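Local coordinates for N-acetylglucosamine-6-phosphate deacetylase (Thermotoga maritima, PDB 1O12), which probably removes the acetyl group of N-acetylglucosamine-6-phosphate by hydrolysis, as a metal-dependent deacetylase of the NagA family, at residues 19-24 with 52-57; 23-28 with 342-347; 63-68 with 270-275; 86-91 with 350-355. All blocks are in the same frame, centred on the assembly; numbering follows the deposited sequence.

Contact 1. Residues 19-24 with 52-57; sequences LIVDPI and VLMPGF
Leu19, Val21 and Leu53 join the neighbouring parallel strands 18-22 and 52-59 through their main chains. Leu53 N donates to Leu19 O over 3.0 Å, in a nearly straight bond (170° at the hydrogen) that meets the carbonyl from above its plane. Val21 N then donates to Leu53 O over 3.0 Å, almost in line with that C=O but more bent at the hydrogen (135°). Leu53 therefore supplies both the N-H and the carbonyl, the alternation expected of a parallel pair. Val52 CA adds a CA-H...O contact of 3.6 Å to Leu19 O.

Side chains on the face of Leu19 and Val52 supply apolar contacts between the strands. Leu19 and Val52 lie side by side and point the same way, with Leu19 CD1 4.2 Å from Val52 CG2. Val21 CG2, anti to the carbonyl carbon and beside the backbone N, packs 3.6 Å from Val52 CG1. Val21 CB also lies 4.2 Å from CG of Met54, here selenomethionine. Ile20 and Leu53 point to the opposite face and meet through Val32 and Ile345, which both touch.

Pro55 ends the regular pairing: its CD lies 3.3 Å from Val21 O, where the next N-H of the pattern would be due. The chemistry is thus that of a buried, mainly hydrophobic strand pair whose hydrogen bonds from strand to strand are all backbone ones and stop where proline has no hydrogen to give.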
loop_
_atom_site.group_PDB
_atom_site.type_symbol
_atom_site.label_atom_id
_atom_site.label_comp_id
_atom_site.label_asym_id
_atom_site.label_seq_id
_atom_site.Cartn_x
_atom_site.Cartn_y
_atom_site.Cartn_z
ATOM N N LEU A 19 -4.843 -29.618 17.275
ATOM C CA LEU A 19 -5.276 -28.762 16.198
ATOM C C LEU A 19 -4.049 -28.694 15.289
ATOM O O LEU A 19 -3.151 -27.903 15.526
ATOM C CB LEU A 19 -5.592 -27.369 16.716
ATOM C CG LEU A 19 -6.572 -26.601 15.835
ATOM C CD1 LEU A 19 -6.617 -25.128 16.316
ATOM C CD2 LEU A 19 -6.174 -26.681 14.389
ATOM N N ILE A 20 -4.009 -29.551 14.272
ATOM C CA ILE A 20 -2.900 -29.598 13.318
ATOM C C ILE A 20 -2.954 -28.392 12.369
ATOM O O ILE A 20 -4.001 -28.091 11.792
ATOM C CB ILE A 20 -2.975 -30.862 12.462
ATOM C CG1 ILE A 20 -2.986 -32.086 13.371
ATOM C CG2 ILE A 20 -1.808 -30.894 11.447
ATOM C CD1 ILE A 20 -3.514 -33.358 12.652
ATOM N N VAL A 21 -1.826 -27.728 12.181
ATOM C CA VAL A 21 -1.822 -26.580 11.314
ATOM C C VAL A 21 -0.760 -26.667 10.255
ATOM O O VAL A 21 0.422 -26.601 10.561
ATOM C CB VAL A 21 -1.586 -25.288 12.107
ATOM C CG1 VAL A 21 -1.747 -24.110 11.216
ATOM C CG2 VAL A 21 -2.525 -25.219 13.309
ATOM N N ASP A 22 -1.196 -26.827 9.011
ATOM C CA ASP A 22 -0.309 -26.882 7.860
ATOM C C ASP A 22 -0.624 -25.648 6.976
ATOM O O ASP A 22 -1.787 -25.310 6.740
ATOM C CB ASP A 22 -0.533 -28.186 7.069
ATOM C CG ASP A 22 0.459 -28.360 5.926
ATOM O OD1 ASP A 22 1.640 -28.626 6.196
ATOM O OD2 ASP A 22 0.061 -28.211 4.755
ATOM N N PRO A 23 0.411 -24.971 6.477
ATOM C CA PRO A 23 0.293 -23.783 5.628
ATOM C C PRO A 23 -0.485 -24.054 4.360
ATOM O O PRO A 23 -1.056 -23.143 3.775
ATOM C CB PRO A 23 1.731 -23.457 5.261
ATOM C CG PRO A 23 2.553 -24.193 6.279
ATOM C CD PRO A 23 1.797 -25.446 6.519
ATOM N N ILE A 24 -0.486 -25.302 3.915
ATOM C CA ILE A 24 -1.153 -25.630 2.664
ATOM C C ILE A 24 -2.446 -26.412 2.795
ATOM O O ILE A 24 -3.425 -26.120 2.127
ATOM C CB ILE A 24 -0.177 -26.393 1.735
ATOM C CG1 ILE A 24 0.936 -25.445 1.279
ATOM C CG2 ILE A 24 -0.907 -26.929 0.512
ATOM C CD1 ILE A 24 2.013 -26.145 0.489
ATOM N N VAL A 52 -2.407 -26.689 20.024
ATOM C CA VAL A 52 -2.130 -26.420 18.619
ATOM C C VAL A 52 -0.770 -26.982 18.275
ATOM O O VAL A 52 0.145 -26.934 19.086
ATOM C CB VAL A 52 -2.136 -24.885 18.315
ATOM C CG1 VAL A 52 -1.978 -24.646 16.821
ATOM C CG2 VAL A 52 -3.415 -24.257 18.828
ATOM N N LEU A 53 -0.648 -27.536 17.078
ATOM C CA LEU A 53 0.629 -28.084 16.613
ATOM C C LEU A 53 0.933 -27.361 15.308
ATOM O O LEU A 53 0.109 -27.368 14.383
ATOM C CB LEU A 53 0.529 -29.576 16.336
ATOM C CG LEU A 53 1.890 -30.255 16.143
ATOM C CD1 LEU A 53 2.539 -30.418 17.500
ATOM C CD2 LEU A 53 1.748 -31.641 15.475
HETATM N N MSE A 54 2.096 -26.725 15.238
HETATM C CA MSE A 54 2.488 -25.996 14.038
HETATM C C MSE A 54 3.915 -26.365 13.633
HETATM O O MSE A 54 4.664 -26.955 14.427
HETATM C CB MSE A 54 2.460 -24.483 14.289
HETATM C CG MSE A 54 1.207 -23.918 14.930
HETATM SE SE MSE A 54 1.364 -21.949 15.183
HETATM C CE MSE A 54 1.403 -21.466 13.263
ATOM N N PRO A 55 4.309 -26.017 12.393
ATOM C CA PRO A 55 5.671 -26.311 11.919
ATOM C C PRO A 55 6.631 -25.500 12.799
ATOM O O PRO A 55 6.272 -24.417 13.246
ATOM C CB PRO A 55 5.657 -25.799 10.476
ATOM C CG PRO A 55 4.218 -25.972 10.085
ATOM C CD PRO A 55 3.481 -25.471 11.308
ATOM N N GLY A 56 7.819 -26.030 13.074
ATOM C CA GLY A 56 8.770 -25.307 13.899
ATOM C C GLY A 56 9.039 -23.920 13.314
ATOM O O GLY A 56 9.281 -23.787 12.125
ATOM N N PHE A 57 8.975 -22.890 14.151
ATOM C CA PHE A 57 9.209 -21.522 13.713
ATOM C C PHE A 57 10.612 -21.393 13.142
ATOM O O PHE A 57 11.511 -22.161 13.501
ATOM C CB PHE A 57 9.045 -20.553 14.880
ATOM C CG PHE A 57 7.661 -20.553 15.473
ATOM C CD1 PHE A 57 7.463 -20.235 16.817
ATOM C CD2 PHE A 57 6.549 -20.870 14.685
ATOM C CE1 PHE A 57 6.183 -20.234 17.367
ATOM C CE2 PHE A 57 5.265 -20.873 15.223
ATOM C CZ PHE A 57 5.081 -20.557 16.559
#

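Contact 2. Residues 23-28 with 342-347; sequences PIDGEF and RGRIAE
Ile24 lays its CD1 over the centre of the Arg344 guanidinium, 3.6 Å above the plane. This isoleucine belongs to the turn of a beta hairpin, between antiparallel strands 18-22 and 26-35, and the loop 342-347 packs against that turn. Asp25 OD2 comes to the guanidinium at its edge, in plane, and forms a rather long salt bridge of 3.6 Å to Arg344 NH2; the carboxylate and guanidinium planes are 70° apart. The stronger polar partner of the arginine is Asp22, whose OD1 takes Arg344 NE in a salt bridge and also accepts from Ile345 N. Bends at chi2 (-71°) and chi3 (-58°) fold the arginine chain, and its CD packs 3.9 Å from Pro23 CD. An alanine in place of Arg344 would probably leave Asp22 and Asp25 without their positive mate and Ile24 CD1 without the flat group it rests on. Pro23 also presses on the loop backbone, its CG 3.2 Å from Gly343 O. Beside the salt bridge a single water ties hairpin to loop, donating to Asp25 OD2 at 2.9 Å and to Ile345 O at 2.8 Å.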
loop_
_atom_site.group_PDB
_atom_site.type_symbol
_atom_site.label_atom_id
_atom_site.label_comp_id
_atom_site.label_asym_id
_atom_site.label_seq_id
_atom_site.Cartn_x
_atom_site.Cartn_y
_atom_site.Cartn_z
ATOM N N PRO A 23 0.411 -24.971 6.477
ATOM C CA PRO A 23 0.293 -23.783 5.628
ATOM C C PRO A 23 -0.485 -24.054 4.360
ATOM O O PRO A 23 -1.056 -23.143 3.775
ATOM C CB PRO A 23 1.731 -23.457 5.261
ATOM C CG PRO A 23 2.553 -24.193 6.279
ATOM C CD PRO A 23 1.797 -25.446 6.519
ATOM N N ILE A 24 -0.486 -25.302 3.915
ATOM C CA ILE A 24 -1.153 -25.630 2.664
ATOM C C ILE A 24 -2.446 -26.412 2.795
ATOM O O ILE A 24 -3.425 -26.120 2.127
ATOM C CB ILE A 24 -0.177 -26.393 1.735
ATOM C CG1 ILE A 24 0.936 -25.445 1.279
ATOM C CG2 ILE A 24 -0.907 -26.929 0.512
ATOM C CD1 ILE A 24 2.013 -26.145 0.489
ATOM N N ASP A 25 -2.446 -27.405 3.665
ATOM C CA ASP A 25 -3.615 -28.219 3.855
ATOM C C ASP A 25 -4.601 -27.621 4.848
ATOM O O ASP A 25 -5.669 -28.175 5.065
ATOM C CB ASP A 25 -3.191 -29.640 4.279
ATOM C CG ASP A 25 -2.361 -30.340 3.210
ATOM O OD1 ASP A 25 -2.673 -30.159 2.001
ATOM O OD2 ASP A 25 -1.406 -31.070 3.565
ATOM N N GLY A 26 -4.266 -26.496 5.461
ATOM C CA GLY A 26 -5.205 -25.903 6.407
ATOM C C GLY A 26 -5.051 -26.417 7.829
ATOM O O GLY A 26 -4.050 -27.074 8.157
ATOM N N GLU A 27 -6.031 -26.108 8.678
ATOM C CA GLU A 27 -6.003 -26.530 10.069
ATOM C C GLU A 27 -7.115 -27.525 10.380
ATOM O O GLU A 27 -8.229 -27.365 9.931
ATOM C CB GLU A 27 -6.107 -25.322 10.987
ATOM C CG GLU A 27 -7.149 -24.368 10.542
ATOM C CD GLU A 27 -6.945 -23.013 11.134
ATOM O OE1 GLU A 27 -7.349 -22.816 12.295
ATOM O OE2 GLU A 27 -6.359 -22.155 10.440
ATOM N N PHE A 28 -6.797 -28.550 11.165
ATOM C CA PHE A 28 -7.782 -29.573 11.486
ATOM C C PHE A 28 -7.345 -30.466 12.636
ATOM O O PHE A 28 -6.148 -30.636 12.879
ATOM C CB PHE A 28 -8.028 -30.409 10.238
ATOM C CG PHE A 28 -6.775 -30.934 9.610
ATOM C CD1 PHE A 28 -6.127 -32.048 10.142
ATOM C CD2 PHE A 28 -6.226 -30.302 8.493
ATOM C CE1 PHE A 28 -4.947 -32.524 9.572
ATOM C CE2 PHE A 28 -5.041 -30.775 7.912
ATOM C CZ PHE A 28 -4.402 -31.885 8.453
ATOM N N ARG A 342 10.662 -28.754 5.329
ATOM C CA ARG A 342 10.485 -28.057 6.598
ATOM C C ARG A 342 9.274 -27.140 6.393
ATOM O O ARG A 342 8.801 -27.003 5.276
ATOM C CB ARG A 342 11.728 -27.219 6.887
ATOM C CG ARG A 342 12.384 -27.440 8.220
ATOM C CD ARG A 342 13.041 -28.792 8.309
ATOM N NE ARG A 342 14.180 -28.946 7.402
ATOM C CZ ARG A 342 15.307 -28.246 7.477
ATOM N NH1 ARG A 342 15.455 -27.325 8.424
ATOM N NH2 ARG A 342 16.295 -28.481 6.617
ATOM N N GLY A 343 8.774 -26.538 7.467
ATOM C CA GLY A 343 7.644 -25.620 7.371
ATOM C C GLY A 343 6.324 -26.283 7.027
ATOM O O GLY A 343 5.391 -25.645 6.551
ATOM N N ARG A 344 6.240 -27.577 7.288
ATOM C CA ARG A 344 5.043 -28.326 6.979
ATOM C C ARG A 344 4.789 -29.403 8.019
ATOM O O ARG A 344 5.685 -29.791 8.775
ATOM C CB ARG A 344 5.201 -29.016 5.615
ATOM C CG ARG A 344 5.399 -28.083 4.410
ATOM C CD ARG A 344 4.112 -27.354 4.090
ATOM N NE ARG A 344 2.982 -28.241 3.788
ATOM C CZ ARG A 344 2.872 -29.014 2.700
ATOM N NH1 ARG A 344 3.837 -29.032 1.778
ATOM N NH2 ARG A 344 1.766 -29.749 2.516
ATOM N N ILE A 345 3.538 -29.847 8.055
ATOM C CA ILE A 345 3.108 -30.949 8.890
ATOM C C ILE A 345 2.376 -31.791 7.871
ATOM O O ILE A 345 1.150 -31.777 7.805
ATOM C CB ILE A 345 2.102 -30.591 9.997
ATOM C CG1 ILE A 345 2.731 -29.638 11.020
ATOM C CG2 ILE A 345 1.683 -31.899 10.711
ATOM C CD1 ILE A 345 1.849 -29.399 12.263
ATOM N N ALA A 346 3.158 -32.490 7.062
ATOM C CA ALA A 346 2.649 -33.360 6.014
ATOM C C ALA A 346 3.552 -34.600 5.906
ATOM O O ALA A 346 4.751 -34.552 6.167
ATOM C CB ALA A 346 2.624 -32.596 4.671
ATOM N N GLU A 347 2.971 -35.711 5.503
ATOM C CA GLU A 347 3.736 -36.932 5.351
ATOM C C GLU A 347 4.935 -36.777 4.420
ATOM O O GLU A 347 4.820 -36.245 3.317
ATOM C CB GLU A 347 2.812 -38.040 4.872
ATOM C CG GLU A 347 2.002 -38.590 6.019
ATOM C CD GLU A 347 0.821 -39.424 5.584
ATOM O OE1 GLU A 347 0.947 -40.101 4.530
ATOM O OE2 GLU A 347 -0.214 -39.407 6.312
HETATM O O HOH W 1 -0.842 -32.473 6.001
#

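Contact 3. Residues 63-68 with 270-275; sequences HGVVGA and SAAGLK
The psi angles of Val65 (146°) and Val66 (44°) set the N-H groups of Val66 and Gly67 toward the carbonyls of Ala272 and Ser270. Val66 and Gly67, both with positive phi, are the central residues of a type I' beta turn from Val65 to Ala68, a conformation unusual for a beta-branched residue such as Val66. Val66 N donates to Ala272 O over 2.8 Å, in the plane of that carbonyl. Gly67 N donates to Ser270 O, also over 2.8 Å, nearly straight at the hydrogen (168°) but tilted from the carbonyl plane. Successive N-H groups of one turn thus grip two carbonyls of the opposing loop.

The opposing loop is itself folded as a type II turn from Ala271 to Leu274, closed by Leu274 N donating to Ala271 O over 2.9 Å. Gly273 occupies its third position, and a side chain there would run into Val66 CG1. That methyl lies beside the backbone N of Val66 and comes 3.5 Å from Ala272 O. Deeper in, Val65 CG2 packs 4.0 Å from Ala272 CB, while Leu274 CD1 rests 3.8 Å from Gly67 N at the more open end.

The contact lies near the probable active site: His63, just before the turn, is hydrogen-bonded through NE2 to OD1 of Asp267, the predicted proton donor/acceptor. The 65-68 turn joins the short antiparallel strands 61-65 and 68-69, and packs against the loop between strands 262-265 and 278-280; helix 75-83 covers the turn, with Phe81 touching Val65 and Val66 and with Met78 touching Ala68.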
loop_
_atom_site.group_PDB
_atom_site.type_symbol
_atom_site.label_atom_id
_atom_site.label_comp_id
_atom_site.label_asym_id
_atom_site.label_seq_id
_atom_site.Cartn_x
_atom_site.Cartn_y
_atom_site.Cartn_z
ATOM N N HIS A 63 20.114 -11.297 15.937
ATOM C CA HIS A 63 21.512 -11.022 16.291
ATOM C C HIS A 63 21.991 -11.762 17.541
ATOM O O HIS A 63 23.082 -12.315 17.578
ATOM C CB HIS A 63 21.683 -9.507 16.510
ATOM C CG HIS A 63 21.215 -8.684 15.355
ATOM N ND1 HIS A 63 21.976 -8.498 14.225
ATOM C CD2 HIS A 63 20.016 -8.102 15.100
ATOM C CE1 HIS A 63 21.269 -7.842 13.321
ATOM N NE2 HIS A 63 20.075 -7.593 13.825
ATOM N N GLY A 64 21.148 -11.748 18.570
ATOM C CA GLY A 64 21.479 -12.368 19.828
ATOM C C GLY A 64 20.225 -12.342 20.665
ATOM O O GLY A 64 19.192 -11.825 20.216
ATOM N N VAL A 65 20.301 -12.912 21.866
ATOM C CA VAL A 65 19.157 -12.963 22.763
ATOM C C VAL A 65 19.657 -13.474 24.126
ATOM O O VAL A 65 20.578 -14.284 24.174
ATOM C CB VAL A 65 18.039 -13.900 22.167
ATOM C CG1 VAL A 65 18.574 -15.317 21.973
ATOM C CG2 VAL A 65 16.827 -13.925 23.077
ATOM N N VAL A 66 19.065 -12.981 25.220
ATOM C CA VAL A 66 19.428 -13.362 26.605
ATOM C C VAL A 66 20.942 -13.437 26.909
ATOM O O VAL A 66 21.426 -14.378 27.552
ATOM C CB VAL A 66 18.747 -14.722 27.025
ATOM C CG1 VAL A 66 17.255 -14.530 27.248
ATOM C CG2 VAL A 66 18.949 -15.774 25.947
ATOM N N GLY A 67 21.680 -12.440 26.433
ATOM C CA GLY A 67 23.101 -12.387 26.658
ATOM C C GLY A 67 23.975 -12.929 25.555
ATOM O O GLY A 67 25.150 -12.594 25.505
ATOM N N ALA A 68 23.435 -13.759 24.664
ATOM C CA ALA A 68 24.238 -14.347 23.577
ATOM C C ALA A 68 24.207 -13.512 22.302
ATOM O O ALA A 68 23.154 -13.024 21.910
ATOM C CB ALA A 68 23.737 -15.744 23.285
ATOM N N SER A 270 21.151 -9.311 21.919
ATOM C CA SER A 270 21.541 -9.936 23.186
ATOM C C SER A 270 20.731 -9.446 24.393
ATOM O O SER A 270 20.417 -10.219 25.291
ATOM C CB SER A 270 23.025 -9.677 23.449
ATOM O OG SER A 270 23.294 -8.279 23.448
ATOM N N ALA A 271 20.389 -8.164 24.406
ATOM C CA ALA A 271 19.627 -7.579 25.502
ATOM C C ALA A 271 18.243 -8.194 25.721
ATOM O O ALA A 271 17.694 -8.105 26.818
ATOM C CB ALA A 271 19.480 -6.073 25.278
ATOM N N ALA A 272 17.667 -8.809 24.692
ATOM C CA ALA A 272 16.337 -9.378 24.828
ATOM C C ALA A 272 16.280 -10.339 25.998
ATOM O O ALA A 272 17.114 -11.232 26.117
ATOM C CB ALA A 272 15.936 -10.076 23.548
ATOM N N GLY A 273 15.295 -10.140 26.870
ATOM C CA GLY A 273 15.141 -10.993 28.038
ATOM C C GLY A 273 15.990 -10.547 29.226
ATOM O O GLY A 273 16.108 -11.282 30.208
ATOM N N LEU A 274 16.593 -9.361 29.140
ATOM C CA LEU A 274 17.413 -8.844 30.230
ATOM C C LEU A 274 16.865 -7.494 30.706
ATOM O O LEU A 274 16.195 -6.795 29.943
ATOM C CB LEU A 274 18.856 -8.672 29.772
ATOM C CG LEU A 274 19.527 -9.926 29.216
ATOM C CD1 LEU A 274 21.005 -9.652 28.940
ATOM C CD2 LEU A 274 19.376 -11.066 30.204
ATOM N N LYS A 275 17.135 -7.139 31.961
ATOM C CA LYS A 275 16.679 -5.860 32.527
ATOM C C LYS A 275 17.073 -4.678 31.632
ATOM O O LYS A 275 18.040 -4.752 30.876
ATOM C CB LYS A 275 17.265 -5.636 33.944
ATOM C CG LYS A 275 18.441 -6.562 34.347
ATOM C CD LYS A 275 19.586 -6.613 33.300
ATOM C CE LYS A 275 20.470 -7.873 33.455
ATOM N NZ LYS A 275 19.693 -9.149 33.329
#

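Contact 4. Residues 86-91 with 350-355; sequences GVTTFL and RADLVL
Thr88 and Asp352 meet as two polar side chains without bonding to each other: the nearest approach, 3.5 Å, is from Thr88 OG1 to Asp352 CB, whereas OG1 stays 4.2 Å from Asp352 OD2. The pair sits where the TIM-barrel strand 87-93 meets strand 353-356, which is part of the smaller beta region beside the barrel. The touching parts run roughly antiparallel, 155° apart, but they are not directly paired. Strand 52-59 bonds to both, with Gly56 joined to Asp352 and Phe57 to Gly86 and Thr88.

The two side chains cross at a slant. Thr88 OG1 stands between its own backbone N and carbonyl carbon (chi1 53°), facing the methylene of the aspartate. The carboxylate is held by the end of the next strand, 362-367, and the residue after it: OD2 of Asp352 makes a salt bridge with Lys367 NZ, and OD1 accepts from Glu368 N. These bonds would hold the buried acid in place and probably balance its charge. Next along, Thr89 OG1 donates a weak bond of 3.0 Å to Thr88 O and remains 4.2 Å from Asp352 OD2.

Gly86 closes helix 75-83 as the C-prime residue of a Schellman motif, with positive phi (78°). It also makes room for Val354, since a CB at this position would clash with the valine methyl. As it is, Val354 CG2 reaches Gly86 CA directly, at 3.7 Å.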
loop_
_atom_site.group_PDB
_atom_site.type_symbol
_atom_site.label_atom_id
_atom_site.label_comp_id
_atom_site.label_asym_id
_atom_site.label_seq_id
_atom_site.Cartn_x
_atom_site.Cartn_y
_atom_site.Cartn_z
ATOM N N GLY A 86 9.926 -22.018 20.389
ATOM C CA GLY A 86 9.420 -22.876 19.333
ATOM C C GLY A 86 10.209 -22.794 18.038
ATOM O O GLY A 86 9.811 -23.401 17.044
ATOM N N VAL A 87 11.319 -22.047 18.046
ATOM C CA VAL A 87 12.177 -21.875 16.872
ATOM C C VAL A 87 13.084 -23.082 16.647
ATOM O O VAL A 87 13.905 -23.422 17.492
ATOM C CB VAL A 87 13.088 -20.633 17.011
ATOM C CG1 VAL A 87 14.022 -20.552 15.807
ATOM C CG2 VAL A 87 12.232 -19.334 17.126
ATOM N N THR A 88 12.937 -23.723 15.499
ATOM C CA THR A 88 13.739 -24.884 15.173
ATOM C C THR A 88 14.746 -24.669 14.019
ATOM O O THR A 88 15.448 -25.596 13.622
ATOM C CB THR A 88 12.833 -26.068 14.850
ATOM O OG1 THR A 88 11.888 -25.683 13.849
ATOM C CG2 THR A 88 12.101 -26.522 16.088
ATOM N N THR A 89 14.783 -23.468 13.458
ATOM C CA THR A 89 15.728 -23.130 12.408
ATOM C C THR A 89 15.958 -21.634 12.522
ATOM O O THR A 89 15.006 -20.849 12.571
ATOM C CB THR A 89 15.221 -23.403 10.971
ATOM O OG1 THR A 89 14.914 -24.787 10.804
ATOM C CG2 THR A 89 16.309 -23.039 9.957
ATOM N N PHE A 90 17.220 -21.237 12.591
ATOM C CA PHE A 90 17.539 -19.825 12.660
ATOM C C PHE A 90 18.853 -19.504 11.952
ATOM O O PHE A 90 19.651 -20.388 11.596
ATOM C CB PHE A 90 17.547 -19.338 14.109
ATOM C CG PHE A 90 18.813 -19.662 14.884
ATOM C CD1 PHE A 90 19.783 -18.668 15.114
ATOM C CD2 PHE A 90 18.986 -20.902 15.472
ATOM C CE1 PHE A 90 20.897 -18.923 15.938
ATOM C CE2 PHE A 90 20.072 -21.159 16.279
ATOM C CZ PHE A 90 21.034 -20.166 16.517
ATOM N N LEU A 91 19.027 -18.214 11.717
ATOM C CA LEU A 91 20.188 -17.667 11.050
ATOM C C LEU A 91 20.754 -16.603 11.984
ATOM O O LEU A 91 20.114 -15.565 12.233
ATOM C CB LEU A 91 19.744 -17.040 9.718
ATOM C CG LEU A 91 20.155 -17.565 8.340
ATOM C CD1 LEU A 91 20.249 -19.075 8.320
ATOM C CD2 LEU A 91 19.155 -17.026 7.303
ATOM N N ARG A 350 10.310 -33.265 7.397
ATOM C CA ARG A 350 11.022 -33.280 8.665
ATOM C C ARG A 350 10.144 -32.915 9.863
ATOM O O ARG A 350 9.347 -31.970 9.816
ATOM C CB ARG A 350 12.217 -32.319 8.617
ATOM C CG ARG A 350 13.145 -32.551 7.435
ATOM C CD ARG A 350 13.967 -33.821 7.569
ATOM N NE ARG A 350 15.268 -33.590 8.209
ATOM C CZ ARG A 350 16.268 -32.847 7.704
ATOM N NH1 ARG A 350 16.150 -32.228 6.522
ATOM N NH2 ARG A 350 17.406 -32.730 8.395
ATOM N N ALA A 351 10.319 -33.657 10.954
ATOM C CA ALA A 351 9.544 -33.384 12.146
ATOM C C ALA A 351 10.071 -32.227 13.013
ATOM O O ALA A 351 10.512 -32.439 14.134
ATOM C CB ALA A 351 9.391 -34.648 12.988
ATOM N N ASP A 352 10.056 -31.007 12.477
ATOM C CA ASP A 352 10.438 -29.842 13.286
ATOM C C ASP A 352 9.058 -29.259 13.611
ATOM O O ASP A 352 8.346 -28.749 12.729
ATOM C CB ASP A 352 11.303 -28.846 12.493
ATOM C CG ASP A 352 12.745 -29.356 12.259
ATOM O OD1 ASP A 352 13.136 -30.370 12.885
ATOM O OD2 ASP A 352 13.490 -28.733 11.456
ATOM N N LEU A 353 8.660 -29.366 14.875
ATOM C CA LEU A 353 7.332 -28.922 15.271
ATOM C C LEU A 353 7.281 -28.155 16.571
ATOM O O LEU A 353 8.193 -28.241 17.386
ATOM C CB LEU A 353 6.430 -30.137 15.414
ATOM C CG LEU A 353 6.378 -31.145 14.279
ATOM C CD1 LEU A 353 5.999 -32.513 14.831
ATOM C CD2 LEU A 353 5.385 -30.662 13.233
ATOM N N VAL A 354 6.206 -27.391 16.754
ATOM C CA VAL A 354 6.014 -26.674 17.993
ATOM C C VAL A 354 4.573 -26.880 18.449
ATOM O O VAL A 354 3.623 -26.726 17.672
ATOM C CB VAL A 354 6.319 -25.158 17.852
ATOM C CG1 VAL A 354 5.471 -24.532 16.748
ATOM C CG2 VAL A 354 6.095 -24.457 19.202
ATOM N N LEU A 355 4.413 -27.263 19.709
ATOM C CA LEU A 355 3.080 -27.451 20.280
ATOM C C LEU A 355 2.782 -26.225 21.150
ATOM O O LEU A 355 3.646 -25.786 21.907
ATOM C CB LEU A 355 3.033 -28.710 21.136
ATOM C CG LEU A 355 1.619 -29.084 21.593
ATOM C CD1 LEU A 355 0.821 -29.669 20.397
ATOM C CD2 LEU A 355 1.709 -30.098 22.738
#

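Contacts 1, 2 and 4 cluster on one side of the chain's centre, whereas contact 3 lies nearer the probable active site, its centre about 20 Å from that of contact 4 and about 27 Å from that of contact 1. Contact 1 is about 6 Å from contact 2, with which it shares Pro23 and Ile24, and about 11 Å from contact 4, between centres. Strand 52-59 pairs with 18-22, 87-93 and 353-356, so running from the small beta region into the barrel. Along the chain, contact 1 closes before contacts 3 and 4 open, and these two interleave; contact 2 starts from the same stretch as contact 1, spans contact 3 and interleaves with contact 4. N-terminal strands and the segment after the last helix thus meet beside the catalytic barrel.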